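Receptor-type adenylate cyclase GRESAG 4.1 (PDB 1FX2) catalyses the conversion of ATP to 3',5'-cyclic AMP and diphosphate through its class III cyclase catalytic domain and could act as a receptor for an unknown ligand. Local coordinates at residues A[124-132]-A[218-226]. Numbering follows the deposited sequence. Where two conformers were deposited one is given.
Sequences VYSRLWNGL and TVPSRNFAA. With DTT (2,3-dihydroxy-1,4-dithiobutane), chain C.
The carbonyl oxygen of Leu128 is gripped side-on by the guanidinium of Arg222, which gives it two N-H groups at once: NE lies 3.0 Å from Leu128 O and NH2 2.9 Å from that same oxygen. Both bonds run in the guanidinium plane, and they are somewhat bent at hydrogen, 145° for the one from NE. Arg222 reaches this position with CG anti to its backbone N (chi1 -173°) and a bend at chi3 (-91°), which lays the guanidinium flat on the indole of Trp129. Its CZ stands 4.2 Å from the centroid of the Trp129 six-membered ring, a cation-pi stack, while CD makes a CH-pi contact over the same face. Val219 CG2 covers the opposite face of the guanidinium, so the charged group is sandwiched between indole and valine. Farther along the indole, Trp129 CH2 meets Phe224 CE1 at 3.7 Å, and one water accepts from both Trp129 NE1 and Asn223 N. Leu128 CD2 packs against Val219 CG1, beside the type II turn from Val219 to Arg222.

A DTT molecule, probably from the crystallisation liquor, occupies the adjoining pocket, and Arg222 NH2 donates to its O3 over 2.8 Å. Arg222 NH1 is held by Gln82 and Gly174, which helps fix the rotation of the guanidinium. Within the class III cyclase catalytic domain, away from the predicted magnesium-binding Asp19 and Asp62, the contact thus joins the C-terminal part of helix 122-128 and the loop that follows it to the loop after strand 211-216, with Val219 resting on Leu83 and Leu86 of helix 71-87.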
ATOM      1  N   VAL A 124     -10.499  11.654  26.829  1.00  8.55           N
ATOM      2  CA  VAL A 124      -9.770  11.111  25.682  1.00  7.59           C
ATOM      3  C   VAL A 124     -10.746  11.004  24.534  1.00  7.74           C
ATOM      4  O   VAL A 124     -10.408  11.395  23.380  1.00 10.01           O
ATOM      5  CB  VAL A 124      -9.283   9.651  26.049  1.00  8.04           C
ATOM      6  CG1 VAL A 124      -8.650   8.942  24.847  1.00  9.59           C
ATOM      7  CG2 VAL A 124      -8.209   9.784  27.162  1.00 10.75           C
ATOM      8  N   TYR A 125     -11.905  10.384  24.758  1.00  7.36           N
ATOM      9  CA  TYR A 125     -12.865  10.170  23.659  1.00  6.56           C
ATOM     10  C   TYR A 125     -13.256  11.471  22.975  1.00  8.89           C
ATOM     11  O   TYR A 125     -13.255  11.503  21.721  1.00  9.63           O
ATOM     12  CB  TYR A 125     -14.131   9.535  24.290  1.00  9.22           C
ATOM     13  CG  TYR A 125     -15.201   9.199  23.232  1.00  6.91           C
ATOM     14  CD1 TYR A 125     -15.202   7.964  22.617  1.00  8.73           C
ATOM     15  CD2 TYR A 125     -16.139  10.133  22.875  1.00  9.37           C
ATOM     16  CE1 TYR A 125     -16.172   7.625  21.635  1.00  8.33           C
ATOM     17  CE2 TYR A 125     -17.091   9.832  21.851  1.00 10.19           C
ATOM     18  CZ  TYR A 125     -17.075   8.563  21.269  1.00  9.32           C
ATOM     19  OH  TYR A 125     -17.972   8.231  20.283  1.00  9.06           O
ATOM     20  N   SER A 126     -13.620  12.512  23.708  0.50 11.41           N
ATOM     21  CA  SER A 126     -14.089  13.735  23.030  0.50  6.52           C
ATOM     22  C   SER A 126     -13.042  14.417  22.173  0.50 14.47           C
ATOM     23  O   SER A 126     -13.416  15.128  21.246  0.50 10.05           O
ATOM     24  CB  SER A 126     -14.650  14.708  24.073  0.50 19.80           C
ATOM     25  OG  SER A 126     -13.665  15.146  24.986  0.50 13.60           O
ATOM     26  N   ARG A 127     -11.746  14.183  22.408  1.00  9.10           N
ATOM     27  CA  ARG A 127     -10.745  14.833  21.570  1.00  9.52           C
ATOM     28  C   ARG A 127     -10.596  14.096  20.298  1.00  8.95           C
ATOM     29  O   ARG A 127      -9.979  14.613  19.359  1.00 12.83           O
ATOM     30  CB  ARG A 127      -9.339  14.783  22.225  1.00 11.90           C
ATOM     31  CG  ARG A 127      -9.211  15.646  23.419  1.00 14.61           C
ATOM     32  CD  ARG A 127      -7.816  15.277  24.112  1.00 24.51           C
ATOM     33  NE  ARG A 127      -7.885  15.660  25.499  1.00 51.83           N
ATOM     34  CZ  ARG A 127      -7.604  14.904  26.554  1.00 32.86           C
ATOM     35  NH1 ARG A 127      -7.179  13.629  26.484  1.00 24.41           N
ATOM     36  NH2 ARG A 127      -7.856  15.438  27.717  1.00 47.86           N
ATOM     37  N   LEU A 128     -11.203  12.872  20.216  1.00  8.51           N
ATOM     38  CA  LEU A 128     -10.984  12.008  19.043  1.00  9.48           C
ATOM     39  C   LEU A 128     -12.262  11.671  18.281  1.00  8.66           C
ATOM     40  O   LEU A 128     -12.129  11.360  17.080  1.00  8.88           O
ATOM     41  CB  LEU A 128     -10.376  10.634  19.493  1.00  8.66           C
ATOM     42  CG  LEU A 128      -9.012  10.834  20.150  1.00  9.32           C
ATOM     43  CD1 LEU A 128      -8.552   9.476  20.742  1.00 11.67           C
ATOM     44  CD2 LEU A 128      -7.986  11.281  19.110  1.00 14.07           C
ATOM     45  N   TRP A 129     -13.421  11.714  18.937  1.00  7.44           N
ATOM     46  CA  TRP A 129     -14.659  11.196  18.330  1.00  6.11           C
ATOM     47  C   TRP A 129     -15.805  12.020  18.788  1.00  8.54           C
ATOM     48  O   TRP A 129     -15.888  12.467  19.946  1.00  9.82           O
ATOM     49  CB  TRP A 129     -14.899   9.707  18.789  1.00  8.05           C
ATOM     50  CG  TRP A 129     -13.846   8.718  18.286  1.00  7.16           C
ATOM     51  CD1 TRP A 129     -12.777   8.239  18.993  1.00  9.16           C
ATOM     52  CD2 TRP A 129     -13.792   8.135  16.988  1.00  7.97           C
ATOM     53  NE1 TRP A 129     -12.020   7.447  18.152  1.00  7.72           N
ATOM     54  CE2 TRP A 129     -12.659   7.328  16.928  1.00  7.36           C
ATOM     55  CE3 TRP A 129     -14.649   8.200  15.884  1.00  7.33           C
ATOM     56  CZ2 TRP A 129     -12.364   6.513  15.792  1.00  7.64           C
ATOM     57  CZ3 TRP A 129     -14.336   7.420  14.752  1.00 10.92           C
ATOM     58  CH2 TRP A 129     -13.238   6.584  14.735  1.00  9.06           C
ATOM     59  N   ASN A 130     -16.724  12.243  17.844  1.00  7.18           N
ATOM     60  CA  ASN A 130     -17.930  13.041  18.137  1.00  6.68           C
ATOM     61  C   ASN A 130     -18.881  12.986  16.943  1.00  7.72           C
ATOM     62  O   ASN A 130     -18.519  13.411  15.826  1.00  9.56           O
ATOM     63  CB  ASN A 130     -17.513  14.551  18.293  1.00  7.63           C
ATOM     64  CG  ASN A 130     -18.695  15.503  18.572  1.00  8.83           C
ATOM     65  OD1 ASN A 130     -19.662  15.173  19.250  1.00 12.34           O
ATOM     66  ND2 ASN A 130     -18.604  16.722  17.978  1.00 10.45           N
ATOM     67  N   GLY A 131     -20.109  12.539  17.193  1.00  7.13           N
ATOM     68  CA  GLY A 131     -21.136  12.564  16.187  1.00  8.08           C
ATOM     69  C   GLY A 131     -21.079  11.501  15.121  1.00  7.38           C
ATOM     70  O   GLY A 131     -20.597  10.398  15.358  1.00  7.19           O
ATOM     71  N   LEU A 132     -21.688  11.795  13.955  1.00  7.63           N
ATOM     72  CA  LEU A 132     -21.731  10.785  12.870  1.00  6.20           C
ATOM     73  C   LEU A 132     -20.323  10.374  12.450  1.00  5.75           C
ATOM     74  O   LEU A 132     -19.453  11.247  12.268  1.00  8.27           O
ATOM     75  CB  LEU A 132     -22.454  11.449  11.656  1.00  7.44           C
ATOM     76  CG  LEU A 132     -23.898  11.808  11.909  1.00  8.24           C
ATOM     77  CD1 LEU A 132     -24.370  12.544  10.626  1.00  9.88           C
ATOM     78  CD2 LEU A 132     -24.815  10.583  12.207  1.00  8.92           C
ATOM     79  N   THR A 218      -6.028  11.735   9.825  1.00 10.79           N
ATOM     80  CA  THR A 218      -6.729  13.044   9.806  1.00 12.50           C
ATOM     81  C   THR A 218      -6.735  13.554  11.257  1.00 17.90           C
ATOM     82  O   THR A 218      -5.943  14.421  11.648  1.00 14.82           O
ATOM     83  CB  THR A 218      -8.182  12.937   9.175  1.00 16.74           C
ATOM     84  OG1 THR A 218      -9.032  12.063   9.928  1.00 15.06           O
ATOM     85  CG2 THR A 218      -8.088  12.328   7.764  1.00 13.93           C
ATOM     86  N   VAL A 219      -7.710  13.072  12.026  1.00 16.89           N
ATOM     87  CA  VAL A 219      -7.763  13.373  13.477  1.00 20.45           C
ATOM     88  C   VAL A 219      -6.576  12.646  14.105  1.00 15.03           C
ATOM     89  O   VAL A 219      -6.406  11.409  14.130  1.00 18.36           O
ATOM     90  CB  VAL A 219      -9.026  12.890  14.002  1.00 15.94           C
ATOM     91  CG1 VAL A 219      -9.064  13.065  15.521  1.00 15.23           C
ATOM     92  CG2 VAL A 219     -10.110  13.676  13.363  1.00 17.73           C
ATOM     93  N   PRO A 220      -5.689  13.412  14.703  1.00 19.23           N
ATOM     94  CA  PRO A 220      -4.519  12.756  15.287  1.00 13.53           C
ATOM     95  C   PRO A 220      -4.816  11.716  16.447  1.00 20.77           C
ATOM     96  O   PRO A 220      -5.664  11.980  17.264  1.00 20.33           O
ATOM     97  CB  PRO A 220      -3.677  13.964  15.798  1.00 29.98           C
ATOM     98  CG  PRO A 220      -4.301  15.184  15.092  1.00 24.38           C
ATOM     99  CD  PRO A 220      -5.732  14.874  14.942  1.00 22.96           C
ATOM    100  N   SER A 221      -4.151  10.566  16.447  1.00 17.35           N
ATOM    101  CA  SER A 221      -4.287   9.459  17.402  1.00 15.53           C
ATOM    102  C   SER A 221      -5.590   8.617  17.321  1.00 12.56           C
ATOM    103  O   SER A 221      -5.868   7.799  18.172  1.00 16.75           O
ATOM    104  CB  SER A 221      -4.171   9.903  18.840  1.00 18.83           C
ATOM    105  OG  SER A 221      -3.031  10.749  18.902  1.00 23.60           O
ATOM    106  N   ARG A 222      -6.379   8.882  16.292  1.00 11.93           N
ATOM    107  CA  ARG A 222      -7.534   8.072  16.121  1.00 10.94           C
ATOM    108  C   ARG A 222      -7.083   6.723  15.551  1.00 14.43           C
ATOM    109  O   ARG A 222      -6.346   6.679  14.515  1.00 16.49           O
ATOM    110  CB  ARG A 222      -8.429   8.830  15.106  1.00 14.02           C
ATOM    111  CG  ARG A 222      -9.749   8.220  14.915  1.00 15.24           C
ATOM    112  CD  ARG A 222     -10.584   9.048  13.873  1.00  9.94           C
ATOM    113  NE  ARG A 222     -11.415  10.105  14.489  1.00  8.61           N
ATOM    114  CZ  ARG A 222     -12.243  10.824  13.766  1.00  8.35           C
ATOM    115  NH1 ARG A 222     -12.357  10.650  12.451  1.00  7.23           N
ATOM    116  NH2 ARG A 222     -13.078  11.702  14.380  1.00  8.74           N
ATOM    117  N   ASN A 223      -7.532   5.625  16.168  1.00 10.46           N
ATOM    118  CA  ASN A 223      -7.250   4.262  15.751  1.00 10.33           C
ATOM    119  C   ASN A 223      -8.514   3.476  15.447  1.00  8.80           C
ATOM    120  O   ASN A 223      -9.642   3.892  15.845  1.00 10.82           O
ATOM    121  CB  ASN A 223      -6.385   3.578  16.827  1.00 12.16           C
ATOM    122  CG  ASN A 223      -4.993   4.170  16.843  1.00 18.19           C
ATOM    123  OD1 ASN A 223      -4.334   4.287  15.777  1.00 22.41           O
ATOM    124  ND2 ASN A 223      -4.584   4.667  17.979  1.00 18.26           N
ATOM    125  N   PHE A 224      -8.357   2.371  14.704  1.00 10.87           N
ATOM    126  CA  PHE A 224      -9.476   1.655  14.190  1.00 10.47           C
ATOM    127  C   PHE A 224      -9.297   0.153  14.322  1.00 11.64           C
ATOM    128  O   PHE A 224      -8.213  -0.385  14.474  1.00 18.24           O
ATOM    129  CB  PHE A 224      -9.551   1.944  12.634  1.00 10.59           C
ATOM    130  CG  PHE A 224      -9.573   3.384  12.297  1.00  8.22           C
ATOM    131  CD1 PHE A 224     -10.765   4.104  12.394  1.00  8.20           C
ATOM    132  CD2 PHE A 224      -8.385   4.072  12.000  1.00  9.44           C
ATOM    133  CE1 PHE A 224     -10.776   5.488  12.190  1.00  8.30           C
ATOM    134  CE2 PHE A 224      -8.424   5.415  11.803  1.00  8.30           C
ATOM    135  CZ  PHE A 224      -9.627   6.132  11.893  1.00  9.69           C
ATOM    136  N   ALA A 225     -10.428  -0.494  14.229  1.00 11.43           N
ATOM    137  CA  ALA A 225     -10.453  -1.947  14.147  1.00 13.08           C
ATOM    138  C   ALA A 225      -9.984  -2.381  12.749  1.00 12.46           C
ATOM    139  O   ALA A 225      -9.735  -1.582  11.875  1.00 12.37           O
ATOM    140  CB  ALA A 225     -11.900  -2.359  14.289  1.00 18.08           C
ATOM    141  N   ALA A 226     -10.006  -3.682  12.494  1.00 12.81           N
ATOM    142  CA  ALA A 226      -9.675  -4.188  11.207  1.00 12.32           C
ATOM    143  C   ALA A 226     -10.636  -3.637  10.167  1.00 10.93           C
ATOM    144  O   ALA A 226     -11.808  -3.215  10.422  1.00 13.04           O
ATOM    145  CB  ALA A 226      -9.759  -5.748  11.292  1.00 19.71           C
TER
HETATM  146  S1  DTT C1124     -16.320  10.856  10.775  1.00 25.84           S
HETATM  147  C1  DTT C1124     -16.430  12.545  11.274  1.00 16.57           C
HETATM  148  C2  DTT C1124     -15.645  12.346  12.483  1.00 13.17           C
HETATM  149  O2  DTT C1124     -17.561  12.677  13.509  1.00 17.09           O
HETATM  150  C3  DTT C1124     -16.413  11.957  13.623  1.00 18.35           C
HETATM  151  O3  DTT C1124     -14.784  12.986  12.515  1.00 15.53           O
HETATM  152  C4  DTT C1124     -15.898  12.173  14.906  1.00 13.19           C
HETATM  153  S4  DTT C1124     -16.697  10.746  15.436  1.00 25.64           S
HETATM  154  O   HOH W   1      -9.746   5.391  18.207  1.00 12.55           O